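PDB 4QHS: flagellar regulatory protein C from Vibrio cholerae, which probably uses ATP hydrolysis by its AAA+ domain, a heptamer here, to activate sigma-54-dependent transcription of flagellar genes. Local coordinates for residues A[60-65]-A[150-155]; A[67-72]-A[110-115]. All coordinates share one frame; numbering follows the deposited sequence.

Contact 1. Residues A[60-65]-A[150-155]; sequences NASPRK and DVRVLA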
ATOM      1  N   ASN A  60     -51.202  -6.270   1.096  1.00 45.17           N
ATOM      2  CA  ASN A  60     -52.600  -6.072   1.440  1.00 56.75           C
ATOM      3  C   ASN A  60     -53.506  -7.133   0.846  1.00 57.09           C
ATOM      4  O   ASN A  60     -54.611  -7.342   1.341  1.00 62.31           O
ATOM      5  CB  ASN A  60     -53.070  -4.679   1.000  1.00 62.24           C
ATOM      6  CG  ASN A  60     -52.288  -3.561   1.675  1.00 75.88           C
ATOM      7  OD1 ASN A  60     -51.939  -3.654   2.855  1.00 83.18           O
ATOM      8  ND2 ASN A  60     -52.003  -2.502   0.929  1.00 79.13           N
ATOM      9  N   ALA A  61     -53.046  -7.816  -0.200  1.00 47.44           N
ATOM     10  CA  ALA A  61     -53.879  -8.846  -0.820  1.00 52.24           C
ATOM     11  C   ALA A  61     -53.610 -10.204  -0.183  1.00 54.02           C
ATOM     12  O   ALA A  61     -54.309 -11.178  -0.440  1.00 56.51           O
ATOM     13  CB  ALA A  61     -53.637  -8.901  -2.313  1.00 54.88           C
ATOM     14  N   SER A  62     -52.581 -10.260   0.649  1.00 44.10           N
ATOM     15  CA  SER A  62     -52.138 -11.509   1.238  1.00 38.33           C
ATOM     16  C   SER A  62     -52.754 -11.661   2.624  1.00 45.02           C
ATOM     17  O   SER A  62     -53.186 -10.682   3.218  1.00 46.99           O
ATOM     18  CB  SER A  62     -50.601 -11.534   1.320  1.00 38.46           C
ATOM     19  OG  SER A  62     -50.161 -10.863   2.474  1.00 43.89           O
ATOM     20  N   PRO A  63     -52.783 -12.886   3.159  1.00 51.59           N
ATOM     21  CA  PRO A  63     -53.306 -13.085   4.517  1.00 53.12           C
ATOM     22  C   PRO A  63     -52.509 -12.354   5.615  1.00 54.56           C
ATOM     23  O   PRO A  63     -52.956 -12.288   6.758  1.00 58.97           O
ATOM     24  CB  PRO A  63     -53.202 -14.603   4.700  1.00 58.22           C
ATOM     25  CG  PRO A  63     -52.110 -15.018   3.758  1.00 55.45           C
ATOM     26  CD  PRO A  63     -52.309 -14.149   2.566  1.00 50.16           C
ATOM     27  N   ARG A  64     -51.354 -11.800   5.272  1.00 53.67           N
ATOM     28  CA  ARG A  64     -50.520 -11.111   6.256  1.00 57.40           C
ATOM     29  C   ARG A  64     -50.819  -9.619   6.317  1.00 55.02           C
ATOM     30  O   ARG A  64     -50.092  -8.867   6.959  1.00 58.67           O
ATOM     31  CB  ARG A  64     -49.033 -11.332   5.930  1.00 57.58           C
ATOM     32  CG  ARG A  64     -48.729 -12.766   5.558  1.00 60.73           C
ATOM     33  CD  ARG A  64     -47.311 -12.943   5.107  1.00 54.48           C
ATOM     34  NE  ARG A  64     -46.418 -12.933   6.240  1.00 62.45           N
ATOM     35  CZ  ARG A  64     -46.061 -14.015   6.915  1.00 59.33           C
ATOM     36  NH1 ARG A  64     -46.515 -15.208   6.564  1.00 57.74           N
ATOM     37  NH2 ARG A  64     -45.250 -13.893   7.944  1.00 46.78           N
ATOM     38  N   LYS A  65     -51.878  -9.198   5.633  1.00 48.24           N
ATOM     39  CA  LYS A  65     -52.216  -7.783   5.488  1.00 55.47           C
ATOM     40  C   LYS A  65     -52.259  -6.973   6.805  1.00 61.44           C
ATOM     41  O   LYS A  65     -51.836  -5.818   6.841  1.00 65.99           O
ATOM     42  CB  LYS A  65     -53.564  -7.656   4.766  1.00 58.02           C
ATOM     43  CG  LYS A  65     -54.166  -6.257   4.787  1.00 72.51           C
ATOM     44  CD  LYS A  65     -55.578  -6.238   4.200  1.00 78.10           C
ATOM     45  CE  LYS A  65     -56.217  -4.853   4.326  1.00 79.98           C
ATOM     46  NZ  LYS A  65     -57.608  -4.808   3.782  1.00 77.30           N
ATOM     47  N   ASP A 150     -40.885 -15.508  10.980  1.00 40.43           N
ATOM     48  CA  ASP A 150     -42.118 -15.794  10.254  1.00 49.49           C
ATOM     49  C   ASP A 150     -42.417 -14.571   9.387  1.00 42.03           C
ATOM     50  O   ASP A 150     -43.239 -13.728   9.752  1.00 47.78           O
ATOM     51  CB  ASP A 150     -43.277 -16.083  11.215  1.00 55.11           C
ATOM     52  CG  ASP A 150     -44.627 -16.259  10.493  1.00 69.01           C
ATOM     53  OD1 ASP A 150     -44.664 -16.845   9.388  1.00 61.53           O
ATOM     54  OD2 ASP A 150     -45.657 -15.804  11.040  1.00 78.51           O
ATOM     55  N   VAL A 151     -41.716 -14.464   8.266  1.00 42.68           N
ATOM     56  CA  VAL A 151     -41.678 -13.237   7.479  1.00 42.51           C
ATOM     57  C   VAL A 151     -41.727 -13.523   5.965  1.00 39.86           C
ATOM     58  O   VAL A 151     -40.974 -14.342   5.448  1.00 31.27           O
ATOM     59  CB  VAL A 151     -40.395 -12.405   7.798  1.00 45.38           C
ATOM     60  CG1 VAL A 151     -40.287 -11.180   6.890  1.00 35.11           C
ATOM     61  CG2 VAL A 151     -40.358 -11.986   9.272  1.00 43.43           C
ATOM     62  N   ARG A 152     -42.627 -12.835   5.273  1.00 37.37           N
ATOM     63  CA  ARG A 152     -42.763 -12.946   3.832  1.00 32.34           C
ATOM     64  C   ARG A 152     -41.790 -11.977   3.185  1.00 38.02           C
ATOM     65  O   ARG A 152     -41.715 -10.802   3.567  1.00 37.97           O
ATOM     66  CB  ARG A 152     -44.202 -12.636   3.395  1.00 43.05           C
ATOM     67  CG  ARG A 152     -44.634 -13.272   2.076  1.00 40.89           C
ATOM     68  CD  ARG A 152     -44.662 -12.287   0.919  1.00 34.75           C
ATOM     69  NE  ARG A 152     -44.988 -12.966  -0.338  1.00 49.15           N
ATOM     70  CZ  ARG A 152     -46.219 -13.128  -0.822  1.00 50.54           C
ATOM     71  NH1 ARG A 152     -47.266 -12.644  -0.164  1.00 39.23           N
ATOM     72  NH2 ARG A 152     -46.405 -13.769  -1.976  1.00 38.67           N
ATOM     73  N   VAL A 153     -41.043 -12.460   2.208  1.00 30.30           N
ATOM     74  CA  VAL A 153     -40.042 -11.633   1.561  1.00 37.61           C
ATOM     75  C   VAL A 153     -40.468 -11.159   0.175  1.00 44.53           C
ATOM     76  O   VAL A 153     -40.865 -11.952  -0.684  1.00 48.84           O
ATOM     77  CB  VAL A 153     -38.713 -12.374   1.435  1.00 39.15           C
ATOM     78  CG1 VAL A 153     -37.774 -11.596   0.547  1.00 37.08           C
ATOM     79  CG2 VAL A 153     -38.110 -12.585   2.813  1.00 44.58           C
ATOM     80  N   LEU A 154     -40.399  -9.850  -0.009  1.00 38.70           N
ATOM     81  CA  LEU A 154     -40.512  -9.232  -1.311  1.00 42.64           C
ATOM     82  C   LEU A 154     -39.169  -8.585  -1.605  1.00 36.90           C
ATOM     83  O   LEU A 154     -38.525  -8.067  -0.690  1.00 40.34           O
ATOM     84  CB  LEU A 154     -41.642  -8.191  -1.354  1.00 37.43           C
ATOM     85  CG  LEU A 154     -43.042  -8.553  -0.853  1.00 42.83           C
ATOM     86  CD1 LEU A 154     -43.945  -7.356  -0.999  1.00 50.79           C
ATOM     87  CD2 LEU A 154     -43.623  -9.732  -1.582  1.00 42.23           C
ATOM     88  N   ALA A 155     -38.749  -8.631  -2.864  1.00 39.26           N
ATOM     89  CA  ALA A 155     -37.528  -7.956  -3.303  1.00 40.46           C
ATOM     90  C   ALA A 155     -37.734  -7.233  -4.625  1.00 44.73           C
ATOM     91  O   ALA A 155     -38.650  -7.560  -5.378  1.00 44.61           O
ATOM     92  CB  ALA A 155     -36.394  -8.942  -3.440  1.00 29.29           C
TER
HETATM   93  O   HOH W   1     -47.462 -10.801   2.104  1.00 40.61           O

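Contact 2. Residues A[67-72]-A[110-115]; sequences GPFIAI and GGTILL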
ATOM      1  N   GLY A  67     -50.598  -7.499   9.424  1.00 62.09           N
ATOM      2  CA  GLY A  67     -49.279  -7.506  10.030  1.00 64.00           C
ATOM      3  C   GLY A  67     -48.365  -6.424   9.491  1.00 53.59           C
ATOM      4  O   GLY A  67     -48.749  -5.667   8.603  1.00 60.71           O
ATOM      5  N   PRO A  68     -47.140  -6.362  10.017  1.00 49.68           N
ATOM      6  CA  PRO A  68     -46.166  -5.314   9.692  1.00 51.18           C
ATOM      7  C   PRO A  68     -45.688  -5.368   8.256  1.00 43.74           C
ATOM      8  O   PRO A  68     -45.341  -6.432   7.754  1.00 45.05           O
ATOM      9  CB  PRO A  68     -44.992  -5.604  10.639  1.00 52.93           C
ATOM     10  CG  PRO A  68     -45.486  -6.621  11.610  1.00 63.09           C
ATOM     11  CD  PRO A  68     -46.569  -7.375  10.917  1.00 60.13           C
ATOM     12  N   PHE A  69     -45.608  -4.223   7.623  1.00 61.91           N
ATOM     13  CA  PHE A  69     -44.982  -4.095   6.338  1.00 50.94           C
ATOM     14  C   PHE A  69     -43.759  -3.247   6.491  1.00 48.99           C
ATOM     15  O   PHE A  69     -43.852  -2.116   6.865  1.00 54.90           O
ATOM     16  CB  PHE A  69     -45.908  -3.425   5.367  1.00 51.51           C
ATOM     17  CG  PHE A  69     -45.369  -3.345   4.007  1.00 48.21           C
ATOM     18  CD1 PHE A  69     -45.514  -4.379   3.141  1.00 45.67           C
ATOM     19  CD2 PHE A  69     -44.714  -2.244   3.588  1.00 53.18           C
ATOM     20  CE1 PHE A  69     -45.027  -4.304   1.898  1.00 44.37           C
ATOM     21  CE2 PHE A  69     -44.222  -2.178   2.335  1.00 50.99           C
ATOM     22  CZ  PHE A  69     -44.376  -3.215   1.491  1.00 39.17           C
ATOM     23  N   ILE A  70     -42.612  -3.802   6.171  1.00 40.29           N
ATOM     24  CA  ILE A  70     -41.326  -3.196   6.486  1.00 47.41           C
ATOM     25  C   ILE A  70     -40.485  -3.089   5.214  1.00 47.96           C
ATOM     26  O   ILE A  70     -40.296  -4.073   4.514  1.00 47.13           O
ATOM     27  CB  ILE A  70     -40.555  -4.021   7.551  1.00 42.75           C
ATOM     28  CG1 ILE A  70     -41.411  -4.257   8.803  1.00 40.58           C
ATOM     29  CG2 ILE A  70     -39.216  -3.366   7.892  1.00 47.05           C
ATOM     30  CD1 ILE A  70     -41.718  -3.002   9.611  1.00 44.10           C
ATOM     31  N   ALA A  71     -39.979  -1.898   4.927  1.00 42.35           N
ATOM     32  CA  ALA A  71     -39.248  -1.665   3.686  1.00 48.56           C
ATOM     33  C   ALA A  71     -37.849  -1.092   3.956  1.00 43.32           C
ATOM     34  O   ALA A  71     -37.703  -0.137   4.715  1.00 54.98           O
ATOM     35  CB  ALA A  71     -40.049  -0.723   2.769  1.00 39.75           C
ATOM     36  N   ILE A  72     -36.829  -1.679   3.339  1.00 46.52           N
ATOM     37  CA  ILE A  72     -35.480  -1.106   3.370  1.00 46.89           C
ATOM     38  C   ILE A  72     -34.917  -0.977   1.947  1.00 44.40           C
ATOM     39  O   ILE A  72     -35.116  -1.851   1.103  1.00 45.57           O
ATOM     40  CB  ILE A  72     -34.525  -1.943   4.257  1.00 39.10           C
ATOM     41  CG1 ILE A  72     -33.090  -1.440   4.126  1.00 48.53           C
ATOM     42  CG2 ILE A  72     -34.597  -3.415   3.890  1.00 34.36           C
ATOM     43  CD1 ILE A  72     -32.171  -1.899   5.252  1.00 46.49           C
ATOM     44  N   GLY A 110     -44.182 -11.756  11.540  1.00 58.95           N
ATOM     45  CA  GLY A 110     -45.604 -11.971  11.319  1.00 53.63           C
ATOM     46  C   GLY A 110     -46.130 -11.209  10.124  1.00 51.59           C
ATOM     47  O   GLY A 110     -47.305 -11.341   9.784  1.00 53.71           O
ATOM     48  N   GLY A 111     -45.263 -10.423   9.479  1.00 48.52           N
ATOM     49  CA  GLY A 111     -45.667  -9.616   8.336  1.00 48.33           C
ATOM     50  C   GLY A 111     -44.864  -9.808   7.054  1.00 49.21           C
ATOM     51  O   GLY A 111     -44.660 -10.934   6.597  1.00 46.11           O
ATOM     52  N   THR A 112     -44.421  -8.697   6.470  1.00 35.11           N
ATOM     53  CA  THR A 112     -43.734  -8.710   5.176  1.00 33.01           C
ATOM     54  C   THR A 112     -42.555  -7.765   5.163  1.00 32.92           C
ATOM     55  O   THR A 112     -42.625  -6.655   5.715  1.00 40.54           O
ATOM     56  CB  THR A 112     -44.690  -8.314   4.023  1.00 38.80           C
ATOM     57  OG1 THR A 112     -45.743  -9.268   3.944  1.00 39.79           O
ATOM     58  CG2 THR A 112     -43.966  -8.283   2.700  1.00 38.91           C
ATOM     59  N   ILE A 113     -41.454  -8.176   4.579  1.00 34.60           N
ATOM     60  CA  ILE A 113     -40.336  -7.285   4.388  1.00 30.39           C
ATOM     61  C   ILE A 113     -40.070  -7.092   2.913  1.00 36.91           C
ATOM     62  O   ILE A 113     -40.150  -8.008   2.152  1.00 31.13           O
ATOM     63  CB  ILE A 113     -39.083  -7.744   5.136  1.00 31.67           C
ATOM     64  CG1 ILE A 113     -38.007  -6.671   5.083  1.00 32.18           C
ATOM     65  CG2 ILE A 113     -38.541  -8.964   4.554  1.00 27.51           C
ATOM     66  CD1 ILE A 113     -36.952  -6.815   6.105  1.00 28.04           C
ATOM     67  N   LEU A 114     -39.802  -5.861   2.533  1.00 29.32           N
ATOM     68  CA  LEU A 114     -39.444  -5.512   1.194  1.00 33.80           C
ATOM     69  C   LEU A 114     -37.984  -5.156   1.120  1.00 37.04           C
ATOM     70  O   LEU A 114     -37.545  -4.245   1.746  1.00 38.41           O
ATOM     71  CB  LEU A 114     -40.271  -4.347   0.704  1.00 33.93           C
ATOM     72  CG  LEU A 114     -39.754  -3.627  -0.527  1.00 35.95           C
ATOM     73  CD1 LEU A 114     -39.633  -4.547  -1.676  1.00 31.29           C
ATOM     74  CD2 LEU A 114     -40.673  -2.549  -0.862  1.00 36.01           C
ATOM     75  N   LEU A 115     -37.236  -5.901   0.340  1.00 34.41           N
ATOM     76  CA  LEU A 115     -35.847  -5.609   0.155  1.00 35.79           C
ATOM     77  C   LEU A 115     -35.642  -4.965  -1.186  1.00 44.19           C
ATOM     78  O   LEU A 115     -35.477  -5.626  -2.164  1.00 40.64           O
ATOM     79  CB  LEU A 115     -35.026  -6.866   0.261  1.00 32.73           C
ATOM     80  CG  LEU A 115     -35.258  -7.688   1.497  1.00 32.49           C
ATOM     81  CD1 LEU A 115     -34.673  -8.989   1.257  1.00 37.35           C
ATOM     82  CD2 LEU A 115     -34.626  -7.058   2.663  1.00 27.98           C
TER

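Contact 1. Residues A[60-65]-A[150-155]
The turn that follows helix 51-61 meets the start of core strand 152-157 through Arg64, which reaches Asp150 with NH2 and packs on Arg152. Arg64 NH2 forms a salt bridge to Asp150 OD1 at 3.3 Å, with a weak but nearly straight hydrogen bond (168°). The guanidinium and carboxylate planes stand 73° apart. Arg64 NH2 also lies 2.7 Å from Asp150 O, near the guanidinium plane, at an angle too poor for a hydrogen bond. The Arg64 chain bends at chi3 (76°), bringing one guanidinium face over Val151 C and Arg152 N. Arg64 CD packs on Arg152 CB at 3.6 Å. The strongest polar partner of Arg64 lies outside both segments: NE donates to Gly111 O. NH1 forms a second salt bridge, to Asp38.

In the AAA+ fold, helix 51-61 follows the Walker A loop, and the type I turn Ser62-Lys65 carries the chain out of the helix. Ser62 OG accepts from Arg64 N at 3.2 Å, an ST turn, and also bonds His59 O. A water donates to Ser62 OG at 2.7 Å and accepts from Arg152 NH1 at 2.9 Å, in the Arg152 guanidinium plane. Arg152 NE and NH2 are held by Ala39 O and Val34 O.

Contact 2. Residues A[67-72]-A[110-115]
The Phe69 ring lies obliquely to Thr112 and Leu114, its partners across the contact. Its CD1 is 4.1 Å from Thr112 CB, and its CZ is 4.3 Å from Leu114 CB. With CG anti to the backbone N and beside the carbonyl carbon (chi1 -176°), the ring leans along the strand toward Leu114. His59 meets this ring in a T-shaped stack and also bonds Thr112 OG1. On the same sheet face, Ala71 CB touches Leu114 CD2. The other face carries Ile70, Ile72, Ile113 and Leu115, where Ile72 CG2 packs on Leu115 CD2 at 3.8 Å.

Segments 69-72 and 112-115 run parallel, 16° apart. Their strands, 69-73 and 112-116, are neighbours in the central sheet of the AAA+ core, and strand 69-73 is outermost within this chain. Strand 112-116 fits the Walker B strand and ends at Asp116. Four bonds join the backbones. Thr112 N donates to Pro68 O at 2.8 Å, and Ile70 N to Thr112 O at 2.9 Å. Leu114 N gives to Ile70 O at 2.7 Å, and Ile72 N to Leu114 O at 3.1 Å. Before the strands pair, Pro68 CD rests 3.5 Å from Gly111 CA. Pro68 O and Ile70 O each also receive a CA-H...O contact, from Gly111 and Ile113. The pairing thus rests on main-chain hydrogen bonds. The side chains add mostly apolar contacts, with the Thr112 hydroxyl satisfied by His59.

In the fold
The centres of contacts 1 and 2 are 7 Å apart, and contact 2 is nested in the chain loop closed by contact 1. Strand 112-116 lies between strands 69-73 and 152-157 in the parallel sheet, so both contacts reach one core. Two probable hydrogen bonds join them: Arg64 NE to Gly111 O, 2.7 Å, and Leu115 N to Leu154 O, 2.7 Å. His59 also ties the two together, its ring NE2 bonding Gly67 O. Helix 51-61 follows the Walker A loop and strand 112-116 fits Walker B, consistent with a shared frame for the ATP site, which is nucleotide-free here.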